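Local coordinates for single-stranded DNA-binding protein (Thermus aquaticus, PDB 2FXQ) that probably binds single-stranded DNA and recruits partner proteins to it during DNA replication, recombination and repair, at residues 21-24 and 25-29; 183-186 and 187-190. All coordinates share one frame; numbering follows the deposited sequence.

How the contacts relate
Contact 1 and contact 2 belong to different single-strand-binding domains of one chain and lie on opposite sides of its centre, their centres about 44 Å apart and without touch. Both are local, each formed within one continuous run of residues. Contact 1 is a surface hairpin joining strand 21-22 to the start of strand 28-41, whereas contact 2 is partly buried where helix 180-186 runs out before strand 194-207. Backbone bonds dominate both, and each uses a hydroxyl, of Thr-23 or Ser-187, close to a turn. The difference lies in the side chains: small apolar touches in contact 1, an indole flanked by a carboxylate and a leucine in contact 2.

Contact 1. Residues 21-24 and 25-29; sequences RYTP and GGLAI
The phenol ring of Tyr-22 turns one edge to the carbonyl of Gly-26, whose O lies near the ring plane, 3.4 Å from Tyr-22 CD2. Further along, CE2 of Tyr-22 stands 4.4 Å from CB of Ala-28, a light apolar touch on the face of the hairpin that these two residues share. With CG anti to the carbonyl carbon (chi1 -60°), the ring is set beside Gly-26 and Ala-28. Arg-21 and Ile-29 occupy the other face and form an antiparallel hydrogen-bonded pair: Arg-21 N reaches Ile-29 O at 2.8 Å in an almost straight bond, and Ile-29 N returns a bond to Arg-21 O. Tyr-22 and Ala-28 make the non-hydrogen-bonded pair next to it.

The strands reverse through a type I beta turn from Thr-23 to Gly-26 followed by a G1 beta bulge. Thr-23 O accepts from Gly-26 N at 2.9 Å, while Thr-23 N donates to Leu-27 O. Gly-26 has a positive phi of 98°, a conformation in which any side chain would collide with the carbonyl oxygen of Gly-25. The OG1 of Thr-23, set between its own backbone N and carbonyl carbon, points into the turn and takes weak bonds from Leu-27 N at 3.1 Å and from Gly-25 N. Its CG2 goes the other way, meeting CD1 of Ile-29 at 3.6 Å, with the two side chains crossing at about a right angle.

Beyond the hairpin, Leu-27 and Ile-29 pack on Leu-59 of strand 47-59, and Ala-28 on Ala-63 and Glu-64 of helix 61-66. The tight reversal therefore rests mainly on backbone bonds and one threonine, whose hydroxyl serves the turn while its methyl serves the apolar side.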
loop_
_atom_site.group_PDB
_atom_site.type_symbol
_atom_site.label_atom_id
_atom_site.label_comp_id
_atom_site.label_asym_id
_atom_site.label_seq_id
_atom_site.Cartn_x
_atom_site.Cartn_y
_atom_site.Cartn_z
ATOM N N ARG A 21 12.566 -0.528 26.534
ATOM C CA ARG A 21 13.976 -0.755 26.957
ATOM C C ARG A 21 14.760 0.511 26.534
ATOM O O ARG A 21 14.201 1.425 25.907
ATOM C CB ARG A 21 14.557 -1.969 26.231
ATOM C CG ARG A 21 13.945 -3.301 26.653
ATOM C CD ARG A 21 14.839 -4.516 26.373
ATOM N NE ARG A 21 15.349 -5.151 27.603
ATOM C CZ ARG A 21 16.269 -6.124 27.641
ATOM N NH1 ARG A 21 16.812 -6.595 26.524
ATOM N NH2 ARG A 21 16.652 -6.630 28.803
ATOM N N TYR A 22 16.043 0.581 26.872
ATOM C CA TYR A 22 16.834 1.809 26.607
ATOM C C TYR A 22 18.208 1.440 26.122
ATOM O O TYR A 22 18.811 0.474 26.607
ATOM C CB TYR A 22 16.988 2.649 27.876
ATOM C CG TYR A 22 15.685 3.077 28.425
ATOM C CD1 TYR A 22 14.997 2.271 29.382
ATOM C CD2 TYR A 22 15.081 4.243 27.969
ATOM C CE1 TYR A 22 13.763 2.660 29.881
ATOM C CE2 TYR A 22 13.845 4.646 28.463
ATOM C CZ TYR A 22 13.190 3.845 29.423
ATOM O OH TYR A 22 11.970 4.241 29.908
ATOM N N THR A 23 18.733 2.200 25.181
ATOM C CA THR A 23 20.154 2.072 24.891
ATOM C C THR A 23 20.973 2.583 26.095
ATOM O O THR A 23 20.428 3.244 26.987
ATOM C CB THR A 23 20.535 2.862 23.645
ATOM O OG1 THR A 23 20.509 4.274 23.935
ATOM C CG2 THR A 23 19.528 2.647 22.521
ATOM N N PRO A 24 22.276 2.305 26.120
ATOM C CA PRO A 24 23.134 2.830 27.205
ATOM C C PRO A 24 23.145 4.368 27.248
ATOM O O PRO A 24 23.466 4.917 28.287
ATOM C CB PRO A 24 24.531 2.284 26.873
ATOM C CG PRO A 24 24.267 1.118 25.905
ATOM C CD PRO A 24 23.017 1.487 25.128
ATOM N N GLY A 25 22.801 5.016 26.136
ATOM C CA GLY A 25 22.707 6.461 26.053
ATOM C C GLY A 25 21.332 7.024 26.409
ATOM O O GLY A 25 21.124 8.266 26.392
ATOM N N GLY A 26 20.394 6.112 26.725
ATOM C CA GLY A 26 19.079 6.480 27.209
ATOM C C GLY A 26 17.990 6.480 26.120
ATOM O O GLY A 26 16.817 6.725 26.429
ATOM N N LEU A 27 18.349 6.273 24.862
ATOM C CA LEU A 27 17.324 6.278 23.795
ATOM C C LEU A 27 16.304 5.165 23.995
ATOM O O LEU A 27 16.690 4.029 24.217
ATOM C CB LEU A 27 17.955 6.099 22.443
ATOM C CG LEU A 27 17.059 6.251 21.213
ATOM C CD1 LEU A 27 16.685 7.744 20.976
ATOM C CD2 LEU A 27 17.875 5.694 20.035
ATOM N N ALA A 28 15.017 5.504 23.922
ATOM C CA ALA A 28 13.957 4.538 24.151
ATOM C C ALA A 28 13.855 3.580 22.989
ATOM O O ALA A 28 13.916 4.009 21.846
ATOM C CB ALA A 28 12.605 5.286 24.300
ATOM N N ILE A 29 13.601 2.309 23.289
ATOM C CA ILE A 29 13.429 1.245 22.283
ATOM C C ILE A 29 12.154 0.528 22.693
ATOM O O ILE A 29 12.046 0.069 23.865
ATOM C CB ILE A 29 14.600 0.243 22.338
ATOM C CG1 ILE A 29 15.891 0.872 21.924
ATOM C CG2 ILE A 29 14.440 -0.887 21.295
ATOM C CD1 ILE A 29 17.099 0.017 22.406
#

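Contact 2. Residues 183-186 and 187-190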
loop_
_atom_site.group_PDB
_atom_site.type_symbol
_atom_site.label_atom_id
_atom_site.label_comp_id
_atom_site.label_asym_id
_atom_site.label_seq_id
_atom_site.Cartn_x
_atom_site.Cartn_y
_atom_site.Cartn_z
ATOM N N ALA A 183 9.000 -14.922 -11.581
ATOM C CA ALA A 183 10.411 -15.442 -11.534
ATOM C C ALA A 183 10.959 -15.579 -12.981
ATOM O O ALA A 183 12.101 -15.176 -13.278
ATOM C CB ALA A 183 10.489 -16.782 -10.820
ATOM N N GLU A 184 10.132 -16.104 -13.876
ATOM C CA GLU A 184 10.590 -16.284 -15.272
ATOM C C GLU A 184 10.865 -14.956 -15.923
ATOM O O GLU A 184 11.853 -14.799 -16.619
ATOM C CB GLU A 184 9.545 -17.004 -16.094
ATOM C CG GLU A 184 10.056 -18.343 -16.582
ATOM C CD GLU A 184 9.121 -19.404 -16.139
ATOM O OE1 GLU A 184 9.523 -20.577 -16.107
ATOM O OE2 GLU A 184 7.984 -19.013 -15.804
ATOM N N TRP A 185 9.984 -14.003 -15.704
ATOM C CA TRP A 185 10.222 -12.640 -16.201
ATOM C C TRP A 185 11.467 -12.008 -15.563
ATOM O O TRP A 185 12.280 -11.403 -16.258
ATOM C CB TRP A 185 8.985 -11.778 -15.892
ATOM C CG TRP A 185 9.143 -10.372 -16.300
ATOM C CD1 TRP A 185 8.834 -9.813 -17.541
ATOM C CD2 TRP A 185 9.651 -9.297 -15.487
ATOM N NE1 TRP A 185 9.125 -8.466 -17.512
ATOM C CE2 TRP A 185 9.622 -8.124 -16.277
ATOM C CE3 TRP A 185 10.114 -9.211 -14.165
ATOM C CZ2 TRP A 185 10.064 -6.889 -15.794
ATOM C CZ3 TRP A 185 10.580 -8.039 -13.704
ATOM C CH2 TRP A 185 10.523 -6.848 -14.509
ATOM N N ALA A 186 11.618 -12.135 -14.235
ATOM C CA ALA A 186 12.759 -11.523 -13.519
ATOM C C ALA A 186 14.096 -12.094 -13.982
ATOM O O ALA A 186 15.152 -11.435 -13.907
ATOM C CB ALA A 186 12.580 -11.692 -11.994
ATOM N N SER A 187 14.044 -13.318 -14.501
ATOM C CA SER A 187 15.280 -13.941 -15.012
ATOM C C SER A 187 15.924 -13.156 -16.188
ATOM O O SER A 187 17.099 -13.374 -16.480
ATOM C CB SER A 187 15.040 -15.407 -15.406
ATOM O OG SER A 187 14.422 -15.503 -16.684
ATOM N N GLU A 188 15.168 -12.248 -16.834
ATOM C CA GLU A 188 15.721 -11.461 -17.965
ATOM C C GLU A 188 16.530 -10.262 -17.470
ATOM O O GLU A 188 17.180 -9.606 -18.257
ATOM C CB GLU A 188 14.610 -10.884 -18.879
ATOM C CG GLU A 188 13.504 -11.825 -19.330
ATOM C CD GLU A 188 12.135 -11.114 -19.476
ATOM O OE1 GLU A 188 11.952 -9.971 -18.945
ATOM O OE2 GLU A 188 11.229 -11.703 -20.128
ATOM N N LEU A 189 16.420 -9.942 -16.179
ATOM C CA LEU A 189 17.123 -8.789 -15.611
ATOM C C LEU A 189 18.608 -9.152 -15.394
ATOM O O LEU A 189 18.941 -10.327 -15.443
ATOM C CB LEU A 189 16.468 -8.463 -14.266
ATOM C CG LEU A 189 14.941 -8.094 -14.191
ATOM C CD1 LEU A 189 14.368 -8.312 -12.748
ATOM C CD2 LEU A 189 14.817 -6.668 -14.558
ATOM N N ARG A 190 19.466 -8.163 -15.122
ATOM C CA ARG A 190 20.906 -8.393 -14.946
ATOM C C ARG A 190 21.378 -7.460 -13.852
ATOM O O ARG A 190 20.708 -6.490 -13.560
ATOM C CB ARG A 190 21.619 -8.051 -16.266
ATOM C CG ARG A 190 21.293 -9.010 -17.466
ATOM C CD ARG A 190 21.827 -10.454 -17.270
ATOM N NE ARG A 190 21.588 -11.348 -18.405
ATOM C CZ ARG A 190 20.492 -12.103 -18.564
ATOM N NH1 ARG A 190 19.533 -12.096 -17.645
ATOM N NH2 ARG A 190 20.348 -12.875 -19.643
#
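Glu-188 folds back over Trp-185 where helix 180-186, which follows strand 171-179 of the second OB domain and precedes strand 194-207, unwinds into a type I beta turn from Ala-186 to Leu-189. Traced outward, Glu-188 CB lies 3.5 Å from Trp-185 O and Glu-188 CG 3.3 Å from the same oxygen, which CD also lies against. With CG anti to the carbonyl carbon and a bend at chi2 (146°), Glu-188 OE1 comes over one face of the indole, offset toward the rim and 3.4 Å from Trp-185 CD1; the carboxylate and ring planes are 61° apart. Glu-188 OE1 also sits 3.1 Å from Trp-185 O, a pair of acceptors and no hydrogen bond, a closeness that may slightly disfavour the ionised acid. OE2 stays more distant from both Trp-185 CD1 and Trp-185 O. The backbone N of Glu-188 does bond to that carbonyl.

Further round the indole, Trp-185 CZ3 meets Leu-189 CD1 at 3.9 Å, and the same Leu-189 CD1 also touches Ala-186 CB. Leu-224 of strand 213-225 packs on both Trp-185 and Ala-186. Replacing Trp-185 by an alanine would probably leave Leu-189 CD1 without its aromatic neighbour, open a gap beside Leu-224 and set the Glu-188 carboxylate free to turn.

On the helix side, Ser-187 N still donates to Ala-183 O, the last turn's bond, and its hydroxyl gives a 2.7 Å bond from OG to Glu-184 O. The side chain of Glu-184 bonds through OE1 to the hydroxyl of Tyr-145. After the turn, Arg-190 NH1 bonds to two carbonyl oxygens, Ser-187 O at 3.0 Å and Leu-189 O at 2.9 Å, both close to the guanidinium plane.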